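PDB 3DXI: putative aldolase from Bacteroides vulgatus ATCC 8482, which is of unknown biochemical function but probably belongs to the HMGL-like group of aldolase-type enzymes, built on a TIM barrel. Local coordinates for residues A[110-113]-A[114-117]; A[200-203]-A[204-208]. One frame throughout, in Å; residues are numbered along the deposited sequence.

Interaction 1. Residues A[110-113]-A[114-117]; sequences PQNI and DRAI
The backbone of Asn-112, at the N-cap, starts helix 113-124: Asn-112 O accepts from Ala-116 N at 2.9 Å, and Ile-113 O from Ile-117 N in the following bond of the ladder. The Asn-112 side chain makes no capping bond and instead runs alongside Arg-115, pointing the same way. A bend at chi3 (-58°) folds the arginine back, setting one face of its guanidinium beneath Asn-112 CB, which sits 3.9 Å above the centre of the plane. Amide and guanidinium planes lie 31° apart, although which way round the amide is turned is doubtful, since its ND2 faces another donor, Arg-115 NH2. The charge is answered through Arg-115 NH1, which forms a salt bridge with Glu-82. On the inner side, Ile-113 CG1 touches Ile-117 CD1 at 4.4 Å, and both isoleucines reach Phe-132 of strand 129-134. A water accepts from Asp-114 N at 3.2 Å and donates to Gln-111 O, with a weak further bond to Asp-114 OD2. The first turn thus has one of its N-H groups served by solvent, and the helix start and, weakly and at long range, Lys-149 would probably both stabilise the Asp-114 carboxylate as an anion.

Interaction 2. Residues A[200-203]-A[204-208]; sequences GLIN and SITAI
Ser-204 and Gly-200 meet through two hydrogen bonds that end on one carbonyl oxygen. Ser-204 OG donates to Gly-200 O at 2.7 Å, while Ser-204 N supplies the usual helical bond to Gly-200 O from the opposite face of the carbonyl plane. The hydroxyl gets there because OG stands anti to the carbonyl carbon, beside the backbone N (chi1 -57°), which turns it back along its own helix. By that bond to Gly-200 O the Ser-204 hydroxyl spends its proton within the helix, which suits a side chain buried against Phe-191 of strand 189-192. Two residues on, the pattern recurs: Thr-206 OG1 donates to Ile-202 O at 2.6 Å, and Thr-206 N reaches Ile-202 O from the other face at 3.0 Å. Further helical bonds run from Ile-205 N to Leu-201 O, with an N-H...O angle of 166°, and from Ala-207 N to Asn-203 O. Asn-203 ND2 is hydrogen-bonded to Ile-169 O, beside helix 171-184.

All of this lies on helix 200-209, which in the eight-stranded TIM barrel forms the crossover of a beta-alpha-beta unit between parallel strands 189-192 and 214-217.

Van der Waals contact follows other sides of the helix. Leu-201 and Ile-205 lie side by side, with Leu-201 CD1 3.9 Å from Ile-205 CG1. Ile-202 CG1 passes the hydroxyl oxygen of Thr-206, OG1, at 4.1 Å. Leu-201 and Ile-205 both pack on helix 231-241, while Leu-201 also meets Leu-199, and Ile-202 meets Ile-202, of the second subunit.

Both interactions belong to helices that wrap the same barrel, but they occupy different places in it. Their centres lie 26 Å apart and they do not touch. Interaction 1 spans the end of the loop after strand 103-108 and the first turn of helix 113-124, and is partly open to solvent, so charge, amide and water accompany a small apolar side. Interaction 2 falls within helix 200-209 and is largely buried. Its hydroxyl groups pair within the helix, while the polar groups of interaction 1 look also to a loop and to water. Apolar packing on helix 231-241, with the second subunit at one edge, marks the buried site.

Interaction 1. Residues A[110-113]-A[114-117]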
# COMPACT_ATOMS: atom_id res chain seq x y z
N PRO A 110 -2.07 24.12 11.71
CA PRO A 110 -0.84 24.77 12.19
C PRO A 110 -0.90 26.30 12.28
O PRO A 110 -0.19 26.92 13.08
CB PRO A 110 0.23 24.27 11.21
CG PRO A 110 -0.56 23.92 9.98
CD PRO A 110 -1.78 23.26 10.56
N GLN A 111 -1.74 26.89 11.45
CA GLN A 111 -1.95 28.34 11.42
C GLN A 111 -2.54 28.85 12.74
O GLN A 111 -2.32 30.00 13.12
CB GLN A 111 -2.89 28.68 10.26
CG GLN A 111 -3.48 30.07 10.28
CD GLN A 111 -2.78 31.03 9.35
OE1 GLN A 111 -2.49 30.71 8.20
NE2 GLN A 111 -2.51 32.23 9.84
N ASN A 112 -3.28 27.99 13.42
CA ASN A 112 -3.94 28.32 14.69
C ASN A 112 -3.33 27.64 15.91
O ASN A 112 -4.01 27.46 16.93
CB ASN A 112 -5.42 27.94 14.59
CG ASN A 112 -6.09 28.53 13.38
OD1 ASN A 112 -6.80 27.84 12.65
ND2 ASN A 112 -5.88 29.82 13.16
N ILE A 113 -2.07 27.26 15.83
CA ILE A 113 -1.41 26.58 16.95
C ILE A 113 -1.48 27.37 18.26
O ILE A 113 -1.78 26.80 19.31
CB ILE A 113 0.07 26.24 16.60
CG1 ILE A 113 0.64 25.25 17.62
CG2 ILE A 113 0.91 27.50 16.53
CD1 ILE A 113 -0.05 23.90 17.60
N ASP A 114 -1.21 28.67 18.22
CA ASP A 114 -1.25 29.48 19.43
C ASP A 114 -2.63 29.52 20.07
O ASP A 114 -2.75 29.49 21.29
CB ASP A 114 -0.77 30.91 19.16
CG ASP A 114 0.74 31.00 18.95
OD1 ASP A 114 1.49 30.29 19.65
OD2 ASP A 114 1.18 31.81 18.10
N ARG A 115 -3.67 29.59 19.25
CA ARG A 115 -5.04 29.63 19.78
C ARG A 115 -5.37 28.25 20.37
O ARG A 115 -6.08 28.15 21.37
CB ARG A 115 -6.02 29.96 18.65
CG ARG A 115 -7.41 30.33 19.14
CD ARG A 115 -8.45 29.98 18.09
NE ARG A 115 -8.22 30.63 16.81
CZ ARG A 115 -8.57 30.14 15.63
NH1 ARG A 115 -9.18 28.96 15.56
NH2 ARG A 115 -8.34 30.82 14.53
N ALA A 116 -4.84 27.21 19.74
CA ALA A 116 -5.08 25.84 20.21
C ALA A 116 -4.41 25.61 21.57
O ALA A 116 -4.91 24.85 22.39
CB ALA A 116 -4.56 24.83 19.18
N ILE A 117 -3.27 26.27 21.79
CA ILE A 117 -2.55 26.13 23.05
C ILE A 117 -3.37 26.68 24.21
O ILE A 117 -3.32 26.17 25.33
CB ILE A 117 -1.17 26.84 23.00
CG1 ILE A 117 -0.25 26.11 22.01
CG2 ILE A 117 -0.54 26.89 24.40
CD1 ILE A 117 1.08 26.79 21.77
O HOH W 1 -0.73 30.69 15.79

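Interaction 2. Residues A[200-203]-A[204-208]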
# COMPACT_ATOMS: atom_id res chain seq x y z
N GLY A 200 1.33 4.41 4.10
CA GLY A 200 0.95 4.42 5.50
C GLY A 200 1.76 3.46 6.36
O GLY A 200 2.28 3.84 7.40
N LEU A 201 1.88 2.21 5.92
CA LEU A 201 2.63 1.23 6.69
C LEU A 201 4.11 1.57 6.80
O LEU A 201 4.65 1.67 7.90
CB LEU A 201 2.49 -0.18 6.10
CG LEU A 201 3.33 -1.27 6.79
CD1 LEU A 201 2.83 -1.50 8.21
CD2 LEU A 201 3.27 -2.55 5.99
N ILE A 202 4.78 1.76 5.66
CA ILE A 202 6.20 2.05 5.71
C ILE A 202 6.55 3.36 6.42
O ILE A 202 7.58 3.44 7.09
CB ILE A 202 6.85 2.02 4.29
CG1 ILE A 202 8.37 2.00 4.44
CG2 ILE A 202 6.41 3.21 3.45
CD1 ILE A 202 8.88 0.85 5.33
N ASN A 203 5.70 4.38 6.29
CA ASN A 203 5.96 5.64 6.99
C ASN A 203 5.86 5.38 8.50
O ASN A 203 6.69 5.86 9.28
CB ASN A 203 4.93 6.72 6.63
CG ASN A 203 5.17 7.35 5.27
OD1 ASN A 203 6.30 7.41 4.79
ND2 ASN A 203 4.11 7.87 4.66
N SER A 204 4.85 4.62 8.91
CA SER A 204 4.64 4.31 10.32
C SER A 204 5.79 3.46 10.89
O SER A 204 6.29 3.74 11.98
CB SER A 204 3.30 3.59 10.52
OG SER A 204 2.23 4.38 10.02
N ILE A 205 6.20 2.44 10.15
CA ILE A 205 7.30 1.60 10.61
C ILE A 205 8.57 2.45 10.73
O ILE A 205 9.38 2.25 11.64
CB ILE A 205 7.54 0.42 9.65
CG1 ILE A 205 6.30 -0.47 9.59
CG2 ILE A 205 8.75 -0.40 10.12
CD1 ILE A 205 5.88 -1.05 10.93
N THR A 206 8.75 3.39 9.81
CA THR A 206 9.92 4.27 9.80
C THR A 206 9.93 5.12 11.07
O THR A 206 10.98 5.29 11.71
CB THR A 206 9.91 5.20 8.55
OG1 THR A 206 10.02 4.40 7.37
CG2 THR A 206 11.07 6.18 8.61
N ALA A 207 8.76 5.63 11.45
CA ALA A 207 8.62 6.44 12.65
C ALA A 207 8.85 5.56 13.88
O ALA A 207 9.57 5.94 14.81
CB ALA A 207 7.23 7.08 12.69
N ILE A 208 8.24 4.38 13.87
CA ILE A 208 8.38 3.45 14.99
C ILE A 208 9.86 3.14 15.26
O ILE A 208 10.33 3.23 16.40
CB ILE A 208 7.61 2.12 14.73
CG1 ILE A 208 6.10 2.38 14.78
CG2 ILE A 208 8.00 1.07 15.77
CD1 ILE A 208 5.22 1.19 14.41